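Local atomic coordinates of surface-associated protein CshB (Streptococcus gordonii, PDB entry 6YZG), a protein that probably acts as a cell-wall-anchored adhesin of the streptococcal surface, its second non-repetitive domain being implicated in binding fibronectin. Residues Glu41-Lys53 / Glu61-Leu73. Numbering follows the deposited sequence.
Sequences ELKPFNSTEIYKK and EGTYDPDAENGFL. Unlike the reference sequence in segment 61-73: Asp65 (reference Asn).
Asp65 N donates to Asn46 O at 3.1 Å, nearly straight at 175°, a direct backbone bond between two lengths of chain that run antiparallel from Lys43 beside Glu69 to Lys52 beside Tyr64. Close to it, Ser47 CA makes a CA-H...O contact with Asp65 O. Tyr64 illustrates how an aromatic ring can be held from both faces. Lys52 CB lies 3.5 Å from the ring centroid, almost on its normal, in a CH-pi contact; Lys52 CG and CD follow along the ring, toward Tyr64 CE2. Pro66 CD meets the opposite face near the rim. A water in the ring plane joins Tyr64 OH to Ser47 O, and a second water links Asn46 ND2 with Thr63 O, while Asn46 OD1 bonds Asn120 ND2.

Tyr51, with CG anti to the backbone N (chi1 -179°), brings its hydroxyl to Thr63 OG1, a 2.6 Å bond donated by the tyrosine. Thr63 OG1 in turn bonds Thr60 O, while Tyr51 OH also bonds Asp206 N. Thr48 serves as the N-cap of the helix that begins at Glu49, its OG1 accepting from Tyr51 N. Across from this helix start, Asp65 opens a type I turn to Ala68, and its OD1 accepts from Asp67 N in an Asx turn. Within the CshA-type non-repetitive domain 2, this capped helix start packs against the turn-rich loop that leads into strand 71-72.

Past the turn, Ala68 CB rests against Pro44 CG at 3.8 Å. The Lys43 chain runs over Ala68 O and bends at chi4 (-51°), putting NZ 2.8 Å from that oxygen and above its carbonyl plane. Asn70 packs its amide crosswise against Leu42, with OD1 held by Gly122 N on strand 119-131, and a water joins Asn70 N to Leu42 O.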
loop_
_atom_site.group_PDB
_atom_site.type_symbol
_atom_site.label_atom_id
_atom_site.label_comp_id
_atom_site.label_asym_id
_atom_site.label_seq_id
_atom_site.Cartn_x
_atom_site.Cartn_y
_atom_site.Cartn_z
ATOM N N GLU A 41 26.583 11.304 -11.467
ATOM C CA GLU A 41 25.633 11.262 -12.603
ATOM C C GLU A 41 24.222 11.501 -12.080
ATOM O O GLU A 41 23.909 11.074 -10.948
ATOM C CB GLU A 41 25.654 9.886 -13.295
ATOM C CG GLU A 41 26.953 9.511 -13.930
ATOM C CD GLU A 41 26.778 8.234 -14.724
ATOM O OE1 GLU A 41 26.916 8.302 -15.977
ATOM O OE2 GLU A 41 26.352 7.229 -14.100
ATOM N N LEU A 42 23.408 12.202 -12.845
ATOM C CA LEU A 42 21.978 12.384 -12.599
ATOM C C LEU A 42 21.254 11.946 -13.883
ATOM O O LEU A 42 20.886 12.803 -14.762
ATOM C CB LEU A 42 21.658 13.842 -12.225
ATOM C CG LEU A 42 22.172 14.236 -10.856
ATOM C CD1 LEU A 42 22.398 15.740 -10.745
ATOM C CD2 LEU A 42 21.203 13.772 -9.783
ATOM N N LYS A 43 21.013 10.665 -13.981
ATOM C CA LYS A 43 20.430 10.062 -15.181
ATOM C C LYS A 43 19.596 8.875 -14.784
ATOM O O LYS A 43 19.849 8.178 -13.779
ATOM C CB LYS A 43 21.484 9.630 -16.192
ATOM C CG LYS A 43 22.269 10.754 -16.855
ATOM C CD LYS A 43 22.969 10.232 -18.176
ATOM C CE LYS A 43 23.456 11.316 -19.115
ATOM N NZ LYS A 43 22.412 12.328 -19.442
ATOM N N PRO A 44 18.514 8.609 -15.558
ATOM C CA PRO A 44 17.638 7.480 -15.251
ATOM C C PRO A 44 18.139 6.122 -15.777
ATOM O O PRO A 44 19.138 6.018 -16.446
ATOM C CB PRO A 44 16.345 7.874 -15.950
ATOM C CG PRO A 44 16.853 8.584 -17.199
ATOM C CD PRO A 44 18.002 9.442 -16.677
ATOM N N PHE A 45 17.481 5.079 -15.306
ATOM C CA PHE A 45 17.979 3.694 -15.493
ATOM C C PHE A 45 18.057 3.342 -16.999
ATOM O O PHE A 45 18.932 2.552 -17.377
ATOM C CB PHE A 45 17.105 2.705 -14.752
ATOM C CG PHE A 45 17.617 1.298 -14.668
ATOM C CD1 PHE A 45 18.744 0.983 -13.923
ATOM C CD2 PHE A 45 16.981 0.308 -15.380
ATOM C CE1 PHE A 45 19.146 -0.339 -13.865
ATOM C CE2 PHE A 45 17.414 -1.017 -15.340
ATOM C CZ PHE A 45 18.498 -1.316 -14.564
ATOM N N ASN A 46 17.203 3.893 -17.821
ATOM C CA ASN A 46 17.187 3.632 -19.300
ATOM C C ASN A 46 18.427 4.225 -19.966
ATOM O O ASN A 46 18.610 3.970 -21.170
ATOM C CB ASN A 46 15.895 4.159 -19.904
ATOM C CG ASN A 46 15.608 5.615 -19.635
ATOM O OD1 ASN A 46 15.554 6.000 -18.481
ATOM N ND2 ASN A 46 15.341 6.463 -20.634
ATOM N N SER A 47 19.281 4.929 -19.256
ATOM C CA SER A 47 20.581 5.421 -19.756
ATOM C C SER A 47 21.740 4.523 -19.388
ATOM O O SER A 47 22.891 4.880 -19.786
ATOM C CB SER A 47 20.891 6.817 -19.271
ATOM O OG SER A 47 21.235 6.854 -17.901
ATOM N N THR A 48 21.509 3.486 -18.605
ATOM C CA THR A 48 22.644 2.681 -18.083
ATOM C C THR A 48 23.061 1.533 -19.006
ATOM O O THR A 48 22.278 1.070 -19.759
ATOM C CB THR A 48 22.326 2.086 -16.703
ATOM O OG1 THR A 48 21.257 1.143 -16.817
ATOM C CG2 THR A 48 21.946 3.136 -15.687
ATOM N N GLU A 49 24.301 1.091 -18.850
ATOM C CA GLU A 49 24.807 -0.091 -19.594
ATOM C C GLU A 49 24.050 -1.340 -19.126
ATOM O O GLU A 49 23.890 -2.209 -19.889
ATOM C CB GLU A 49 26.308 -0.274 -19.387
ATOM C CG GLU A 49 27.103 0.852 -19.978
ATOM C CD GLU A 49 27.482 0.767 -21.440
ATOM O OE1 GLU A 49 27.367 -0.297 -22.025
ATOM O OE2 GLU A 49 27.966 1.791 -21.962
ATOM N N ILE A 50 23.617 -1.367 -17.865
ATOM C CA ILE A 50 22.788 -2.476 -17.357
ATOM C C ILE A 50 21.553 -2.626 -18.267
ATOM O O ILE A 50 21.221 -3.701 -18.739
ATOM C CB ILE A 50 22.403 -2.288 -15.883
ATOM C CG1 ILE A 50 23.624 -2.184 -14.945
ATOM C CG2 ILE A 50 21.440 -3.376 -15.492
ATOM C CD1 ILE A 50 23.295 -1.366 -13.738
ATOM N N TYR A 51 20.845 -1.516 -18.447
ATOM C CA TYR A 51 19.614 -1.514 -19.255
ATOM C C TYR A 51 19.953 -1.810 -20.757
ATOM O O TYR A 51 19.218 -2.604 -21.340
ATOM C CB TYR A 51 18.939 -0.145 -19.094
ATOM C CG TYR A 51 17.656 -0.032 -19.863
ATOM C CD1 TYR A 51 16.428 -0.448 -19.345
ATOM C CD2 TYR A 51 17.680 0.494 -21.160
ATOM C CE1 TYR A 51 15.252 -0.291 -20.033
ATOM C CE2 TYR A 51 16.500 0.646 -21.860
ATOM C CZ TYR A 51 15.296 0.276 -21.293
ATOM O OH TYR A 51 14.139 0.389 -22.058
ATOM N N LYS A 52 21.022 -1.206 -21.231
ATOM C CA LYS A 52 21.509 -1.466 -22.643
ATOM C C LYS A 52 21.606 -2.967 -22.844
ATOM O O LYS A 52 21.041 -3.519 -23.838
ATOM C CB LYS A 52 22.830 -0.768 -22.877
ATOM C CG LYS A 52 23.394 -1.051 -24.264
ATOM C CD LYS A 52 24.780 -0.599 -24.422
ATOM C CE LYS A 52 25.175 -0.627 -25.893
ATOM N NZ LYS A 52 26.632 -0.391 -26.022
ATOM N N LYS A 53 22.231 -3.675 -21.910
ATOM C CA LYS A 53 22.393 -5.138 -22.072
ATOM C C LYS A 53 21.069 -5.897 -21.958
ATOM O O LYS A 53 20.920 -6.895 -22.609
ATOM C CB LYS A 53 23.495 -5.650 -21.145
ATOM C CG LYS A 53 24.870 -5.068 -21.453
ATOM C CD LYS A 53 25.946 -5.373 -20.455
ATOM C CE LYS A 53 27.144 -4.449 -20.553
ATOM N NZ LYS A 53 28.136 -4.733 -19.489
ATOM N N GLU A 61 15.331 -2.541 -28.245
ATOM C CA GLU A 61 16.739 -2.158 -28.144
ATOM C C GLU A 61 16.887 -0.654 -28.305
ATOM O O GLU A 61 17.755 -0.045 -27.656
ATOM C CB GLU A 61 17.546 -2.989 -29.152
ATOM C CG GLU A 61 18.966 -2.545 -29.299
ATOM C CD GLU A 61 19.721 -3.377 -30.339
ATOM O OE1 GLU A 61 19.896 -4.580 -30.134
ATOM O OE2 GLU A 61 20.071 -2.822 -31.393
ATOM N N GLY A 62 16.071 0.012 -29.135
ATOM C CA GLY A 62 16.195 1.438 -29.418
ATOM C C GLY A 62 15.829 2.332 -28.223
ATOM O O GLY A 62 16.052 3.540 -28.261
ATOM N N THR A 63 15.280 1.738 -27.156
ATOM C CA THR A 63 14.869 2.538 -25.961
ATOM C C THR A 63 16.089 2.826 -25.075
ATOM O O THR A 63 15.962 3.620 -24.165
ATOM C CB THR A 63 13.798 1.852 -25.126
ATOM O OG1 THR A 63 14.257 0.575 -24.676
ATOM C CG2 THR A 63 12.500 1.628 -25.905
ATOM N N TYR A 64 17.199 2.137 -25.271
ATOM C CA TYR A 64 18.426 2.543 -24.562
ATOM C C TYR A 64 18.829 3.925 -24.993
ATOM O O TYR A 64 19.016 4.155 -26.235
ATOM C CB TYR A 64 19.547 1.541 -24.770
ATOM C CG TYR A 64 20.908 2.060 -24.364
ATOM C CD1 TYR A 64 21.204 2.404 -23.052
ATOM C CD2 TYR A 64 21.913 2.195 -25.306
ATOM C CE1 TYR A 64 22.457 2.867 -22.695
ATOM C CE2 TYR A 64 23.178 2.609 -24.955
ATOM C CZ TYR A 64 23.463 2.909 -23.635
ATOM O OH TYR A 64 24.684 3.380 -23.230
ATOM N N ASP A 65 18.961 4.865 -24.080
ATOM C CA ASP A 65 19.259 6.265 -24.441
ATOM C C ASP A 65 20.354 6.741 -23.498
ATOM O O ASP A 65 20.048 7.197 -22.372
ATOM C CB ASP A 65 17.999 7.121 -24.293
ATOM C CG ASP A 65 18.253 8.562 -24.668
ATOM O OD1 ASP A 65 19.414 8.865 -25.052
ATOM O OD2 ASP A 65 17.303 9.379 -24.538
ATOM N N PRO A 66 21.656 6.682 -23.867
ATOM C CA PRO A 66 22.710 7.104 -22.954
ATOM C C PRO A 66 22.644 8.591 -22.631
ATOM O O PRO A 66 23.270 8.986 -21.663
ATOM C CB PRO A 66 24.009 6.704 -23.664
ATOM C CG PRO A 66 23.627 6.717 -25.118
ATOM C CD PRO A 66 22.186 6.240 -25.169
ATOM N N ASP A 67 21.914 9.368 -23.426
ATOM C CA ASP A 67 21.744 10.840 -23.239
ATOM C C ASP A 67 20.444 11.210 -22.492
ATOM O O ASP A 67 20.137 12.404 -22.324
ATOM C CB ASP A 67 21.806 11.554 -24.592
ATOM C CG ASP A 67 23.140 11.349 -25.280
ATOM O OD1 ASP A 67 24.156 11.362 -24.578
ATOM O OD2 ASP A 67 23.118 11.061 -26.480
ATOM N N ALA A 68 19.746 10.200 -21.959
ATOM C CA ALA A 68 18.520 10.456 -21.191
ATOM C C ALA A 68 18.828 11.318 -19.969
ATOM O O ALA A 68 19.873 11.187 -19.368
ATOM C CB ALA A 68 17.879 9.162 -20.781
ATOM N N GLU A 69 17.877 12.141 -19.595
ATOM C CA GLU A 69 17.977 13.072 -18.466
ATOM C C GLU A 69 16.881 12.723 -17.453
ATOM O O GLU A 69 15.822 12.187 -17.841
ATOM C CB GLU A 69 17.795 14.528 -18.923
ATOM C CG GLU A 69 18.910 15.039 -19.819
ATOM C CD GLU A 69 18.654 16.443 -20.353
ATOM O OE1 GLU A 69 18.415 17.353 -19.527
ATOM O OE2 GLU A 69 18.648 16.624 -21.595
ATOM N N ASN A 70 17.104 13.033 -16.192
ATOM C CA ASN A 70 16.063 12.949 -15.151
ATOM C C ASN A 70 14.863 13.785 -15.571
ATOM O O ASN A 70 15.051 14.923 -16.049
ATOM C CB ASN A 70 16.573 13.365 -13.790
ATOM C CG ASN A 70 17.529 12.339 -13.213
ATOM O OD1 ASN A 70 17.620 11.193 -13.676
ATOM N ND2 ASN A 70 18.171 12.766 -12.127
ATOM N N GLY A 71 13.673 13.287 -15.375
ATOM C CA GLY A 71 12.512 14.145 -15.623
ATOM C C GLY A 71 11.235 13.352 -15.474
ATOM O O GLY A 71 11.183 12.317 -14.802
ATOM N N PHE A 72 10.137 13.910 -15.992
ATOM C CA PHE A 72 8.821 13.270 -15.895
ATOM C C PHE A 72 8.671 12.072 -16.839
ATOM O O PHE A 72 9.297 12.067 -17.921
ATOM C CB PHE A 72 7.749 14.312 -16.228
ATOM C CG PHE A 72 7.749 15.475 -15.259
ATOM C CD1 PHE A 72 7.303 15.256 -13.984
ATOM C CD2 PHE A 72 8.118 16.753 -15.647
ATOM C CE1 PHE A 72 7.264 16.281 -13.054
ATOM C CE2 PHE A 72 8.066 17.789 -14.712
ATOM C CZ PHE A 72 7.687 17.535 -13.424
ATOM N N LEU A 73 7.799 11.157 -16.448
ATOM C CA LEU A 73 7.290 10.165 -17.416
ATOM C C LEU A 73 6.726 10.915 -18.635
ATOM O O LEU A 73 6.029 11.907 -18.438
ATOM C CB LEU A 73 6.265 9.297 -16.763
ATOM C CG LEU A 73 6.743 8.449 -15.596
ATOM C CD1 LEU A 73 5.564 7.820 -14.830
ATOM C CD2 LEU A 73 7.701 7.387 -16.075
HETATM O O HOH W 1 19.466 14.580 -15.702
HETATM O O HOH W 2 14.578 5.640 -23.315
HETATM O O HOH W 3 25.349 4.052 -20.754
HETATM O O HOH W 4 25.072 7.517 -20.253
#